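Long-range contact in PTS-dependent dihydroxyacetone kinase operon regulatory protein (Escherichia coli, PDB 4LRZ), which switches on the dhaKLM dihydroxyacetone kinase operon from a sigma-70 promoter and represses its own expression: residues Leu140-Thr148 / Thr160-Thr170. Sequence-based numbering, arbitrary orientation.
Sequences LWNWAFCAT and TIALACPVEQT
The indole of W143 leans over the backbone where C165 passes into P166: CA of P166 sits above one ring face, offset toward the rim, while C165 N lies at the edge in the ring plane. With CG beside the backbone N (chi1 -62°), the benzo side reaches the neighbouring strand, CE3 coming 3.5 Å from C165 C and CZ3 3.9 Å from P166 CD. Replacing W143 by an alanine removes the indole, which would probably leave this C165-P166 stretch of strand and the proline ring without their aromatic cover. Next along, the F145 ring brings CE1 to 3.4 Å from CB of A164, and further on the methyls of A147 and A162 meet at 3.9 Å on the same face. On the other face lie A144, C146 and T148, paired with C165, L163 and I161. Each of these three pairs exchanges two backbone hydrogen bonds; the A144 N to C165 O bond is 2.8 Å. Beyond P166 the chain turns, and V167 N hydrogen-bonds N142 O at 2.7 Å from above the carbonyl plane, while CG2 of V167 reaches W143 O. T170 returns to A144 CB, its hydroxyl hydrogen-bonded to K129. The two strands form the antiparallel hairpin 143-151/157-166 at the middle of the GAF-domain sheet, in what is probably the sensor region of the regulator. Strands 128-131 and 74-79 flank it; helix 117-124 packs on F145, A147 and A162, and helix 174-211 on C146, T148 and L163, with T178 hydrogen-bonded to the T148 hydroxyl.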
loop_
_atom_site.group_PDB
_atom_site.type_symbol
_atom_site.label_atom_id
_atom_site.label_comp_id
_atom_site.label_asym_id
_atom_site.label_seq_id
_atom_site.Cartn_x
_atom_site.Cartn_y
_atom_site.Cartn_z
ATOM N N LEU F 140 12.803 30.426 -18.934
ATOM C CA LEU F 140 11.875 29.913 -17.923
ATOM C C LEU F 140 11.301 30.950 -16.960
ATOM O O LEU F 140 10.511 30.589 -16.084
ATOM C CB LEU F 140 12.512 28.750 -17.143
ATOM C CG LEU F 140 12.899 27.527 -17.998
ATOM C CD1 LEU F 140 13.451 26.400 -17.133
ATOM C CD2 LEU F 140 11.730 27.008 -18.876
ATOM N N TRP F 141 11.660 32.222 -17.126
ATOM C CA TRP F 141 11.203 33.270 -16.194
ATOM C C TRP F 141 9.684 33.500 -16.209
ATOM O O TRP F 141 9.139 34.068 -15.283
ATOM C CB TRP F 141 11.952 34.582 -16.414
ATOM C CG TRP F 141 13.437 34.546 -15.965
ATOM C CD1 TRP F 141 14.174 33.438 -15.605
ATOM C CD2 TRP F 141 14.341 35.667 -15.863
ATOM N NE1 TRP F 141 15.455 33.802 -15.281
ATOM C CE2 TRP F 141 15.592 35.157 -15.428
ATOM C CE3 TRP F 141 14.216 37.052 -16.099
ATOM C CZ2 TRP F 141 16.716 35.984 -15.223
ATOM C CZ3 TRP F 141 15.341 37.882 -15.900
ATOM C CH2 TRP F 141 16.571 37.342 -15.465
ATOM N N ASN F 142 9.026 33.047 -17.264
ATOM C CA ASN F 142 7.579 33.102 -17.334
ATOM C C ASN F 142 6.857 31.938 -16.686
ATOM O O ASN F 142 5.647 31.967 -16.619
ATOM C CB ASN F 142 7.146 33.221 -18.790
ATOM C CG ASN F 142 7.572 34.501 -19.370
ATOM O OD1 ASN F 142 8.452 34.534 -20.232
ATOM N ND2 ASN F 142 7.035 35.601 -18.830
ATOM N N TRP F 143 7.616 30.949 -16.211
ATOM C CA TRP F 143 7.094 29.702 -15.678
ATOM C C TRP F 143 7.327 29.535 -14.185
ATOM O O TRP F 143 8.280 30.099 -13.612
ATOM C CB TRP F 143 7.680 28.515 -16.458
ATOM C CG TRP F 143 7.262 28.605 -17.837
ATOM C CD1 TRP F 143 7.852 29.338 -18.828
ATOM C CD2 TRP F 143 6.062 28.079 -18.392
ATOM N NE1 TRP F 143 7.116 29.258 -19.987
ATOM C CE2 TRP F 143 6.014 28.485 -19.750
ATOM C CE3 TRP F 143 5.028 27.288 -17.885
ATOM C CZ2 TRP F 143 4.977 28.129 -20.596
ATOM C CZ3 TRP F 143 4.022 26.912 -18.729
ATOM C CH2 TRP F 143 3.996 27.336 -20.071
ATOM N N ALA F 144 6.409 28.792 -13.569
ATOM C CA ALA F 144 6.561 28.246 -12.245
ATOM C C ALA F 144 6.634 26.714 -12.401
ATOM O O ALA F 144 5.857 26.137 -13.172
ATOM C CB ALA F 144 5.346 28.639 -11.363
ATOM N N PHE F 145 7.537 26.048 -11.679
ATOM C CA PHE F 145 7.554 24.572 -11.634
ATOM C C PHE F 145 7.456 24.080 -10.183
ATOM O O PHE F 145 8.045 24.681 -9.289
ATOM C CB PHE F 145 8.810 24.005 -12.317
ATOM C CG PHE F 145 8.811 24.167 -13.814
ATOM C CD1 PHE F 145 8.249 23.199 -14.639
ATOM C CD2 PHE F 145 9.347 25.277 -14.404
ATOM C CE1 PHE F 145 8.241 23.354 -16.037
ATOM C CE2 PHE F 145 9.335 25.437 -15.788
ATOM C CZ PHE F 145 8.797 24.488 -16.594
ATOM N N CYS F 146 6.658 23.048 -9.945
ATOM C CA CYS F 146 6.682 22.343 -8.676
ATOM C C CYS F 146 7.026 20.905 -8.989
ATOM O O CYS F 146 6.564 20.346 -9.995
ATOM C CB CYS F 146 5.300 22.333 -8.011
ATOM S SG CYS F 146 4.657 23.952 -7.574
ATOM N N ALA F 147 7.771 20.271 -8.099
ATOM C CA ALA F 147 8.123 18.878 -8.317
ATOM C C ALA F 147 8.417 18.176 -7.015
ATOM O O ALA F 147 8.854 18.777 -6.005
ATOM C CB ALA F 147 9.317 18.769 -9.286
ATOM N N THR F 148 8.192 16.882 -7.036
ATOM C CA THR F 148 8.504 16.092 -5.884
ATOM C C THR F 148 9.083 14.805 -6.416
ATOM O O THR F 148 8.559 14.266 -7.374
ATOM C CB THR F 148 7.204 15.803 -5.049
ATOM O OG1 THR F 148 6.638 17.058 -4.618
ATOM C CG2 THR F 148 7.519 14.981 -3.837
ATOM N N THR F 160 9.855 11.529 -10.762
ATOM C CA THR F 160 9.498 12.863 -10.242
ATOM C C THR F 160 8.131 13.248 -10.787
ATOM O O THR F 160 7.828 12.982 -11.948
ATOM C CB THR F 160 10.510 13.962 -10.715
ATOM O OG1 THR F 160 11.784 13.721 -10.116
ATOM C CG2 THR F 160 10.025 15.364 -10.307
ATOM N N ILE F 161 7.311 13.900 -9.957
ATOM C CA ILE F 161 6.000 14.386 -10.401
ATOM C C ILE F 161 6.126 15.878 -10.427
ATOM O O ILE F 161 6.525 16.482 -9.440
ATOM C CB ILE F 161 4.826 14.013 -9.421
ATOM C CG1 ILE F 161 4.706 12.492 -9.246
ATOM C CG2 ILE F 161 3.445 14.578 -9.907
ATOM C CD1 ILE F 161 4.266 11.713 -10.511
ATOM N N ALA F 162 5.749 16.480 -11.535
ATOM C CA ALA F 162 5.806 17.917 -11.632
ATOM C C ALA F 162 4.540 18.531 -12.246
ATOM O O ALA F 162 3.805 17.874 -13.018
ATOM C CB ALA F 162 7.060 18.349 -12.465
ATOM N N LEU F 163 4.364 19.806 -11.912
ATOM C CA LEU F 163 3.303 20.653 -12.366
ATOM C C LEU F 163 3.932 21.961 -12.875
ATOM O O LEU F 163 4.640 22.640 -12.134
ATOM C CB LEU F 163 2.369 20.943 -11.199
ATOM C CG LEU F 163 1.147 21.852 -11.370
ATOM C CD1 LEU F 163 0.030 21.393 -10.415
ATOM C CD2 LEU F 163 1.466 23.323 -11.177
ATOM N N ALA F 164 3.644 22.306 -14.138
ATOM C CA ALA F 164 4.166 23.500 -14.804
ATOM C C ALA F 164 3.007 24.450 -15.079
ATOM O O ALA F 164 1.943 24.005 -15.514
ATOM C CB ALA F 164 4.837 23.123 -16.112
ATOM N N CYS F 165 3.214 25.746 -14.839
ATOM C CA CYS F 165 2.212 26.769 -15.132
ATOM C C CYS F 165 2.812 28.146 -15.313
ATOM O O CYS F 165 3.855 28.429 -14.726
ATOM C CB CYS F 165 1.116 26.822 -14.046
ATOM S SG CYS F 165 1.553 27.526 -12.438
ATOM N N PRO F 166 2.141 29.026 -16.103
ATOM C CA PRO F 166 2.601 30.426 -16.176
ATOM C C PRO F 166 2.780 30.983 -14.773
ATOM O O PRO F 166 1.971 30.706 -13.881
ATOM C CB PRO F 166 1.482 31.141 -16.938
ATOM C CG PRO F 166 0.842 30.098 -17.768
ATOM C CD PRO F 166 1.032 28.762 -17.041
ATOM N N VAL F 167 3.872 31.703 -14.568
ATOM C CA VAL F 167 4.254 32.155 -13.241
ATOM C C VAL F 167 3.137 32.963 -12.531
ATOM O O VAL F 167 2.912 32.777 -11.334
ATOM C CB VAL F 167 5.635 32.911 -13.278
ATOM C CG1 VAL F 167 5.482 34.311 -13.779
ATOM C CG2 VAL F 167 6.287 32.900 -11.919
ATOM N N GLU F 168 2.429 33.825 -13.266
ATOM C CA GLU F 168 1.346 34.634 -12.675
ATOM C C GLU F 168 0.149 33.812 -12.143
ATOM O O GLU F 168 -0.616 34.301 -11.320
ATOM C CB GLU F 168 0.866 35.752 -13.640
ATOM C CG GLU F 168 -0.092 35.296 -14.809
ATOM C CD GLU F 168 0.636 34.819 -16.120
ATOM O OE1 GLU F 168 1.911 34.751 -16.173
ATOM O OE2 GLU F 168 -0.103 34.514 -17.104
ATOM N N GLN F 169 -0.001 32.568 -12.596
ATOM C CA GLN F 169 -1.131 31.742 -12.168
ATOM C C GLN F 169 -0.818 30.662 -11.133
ATOM O O GLN F 169 -1.647 29.795 -10.875
ATOM C CB GLN F 169 -1.754 31.073 -13.373
ATOM C CG GLN F 169 -2.332 32.024 -14.368
ATOM C CD GLN F 169 -2.767 31.291 -15.592
ATOM O OE1 GLN F 169 -3.512 30.299 -15.512
ATOM N NE2 GLN F 169 -2.293 31.744 -16.744
ATOM N N THR F 170 0.368 30.706 -10.546
ATOM C CA THR F 170 0.753 29.700 -9.572
ATOM C C THR F 170 -0.239 29.701 -8.410
ATOM O O THR F 170 -0.783 30.732 -8.101
ATOM C CB THR F 170 2.214 29.900 -9.100
ATOM O OG1 THR F 170 2.652 28.711 -8.421
ATOM C CG2 THR F 170 2.350 31.125 -8.184
#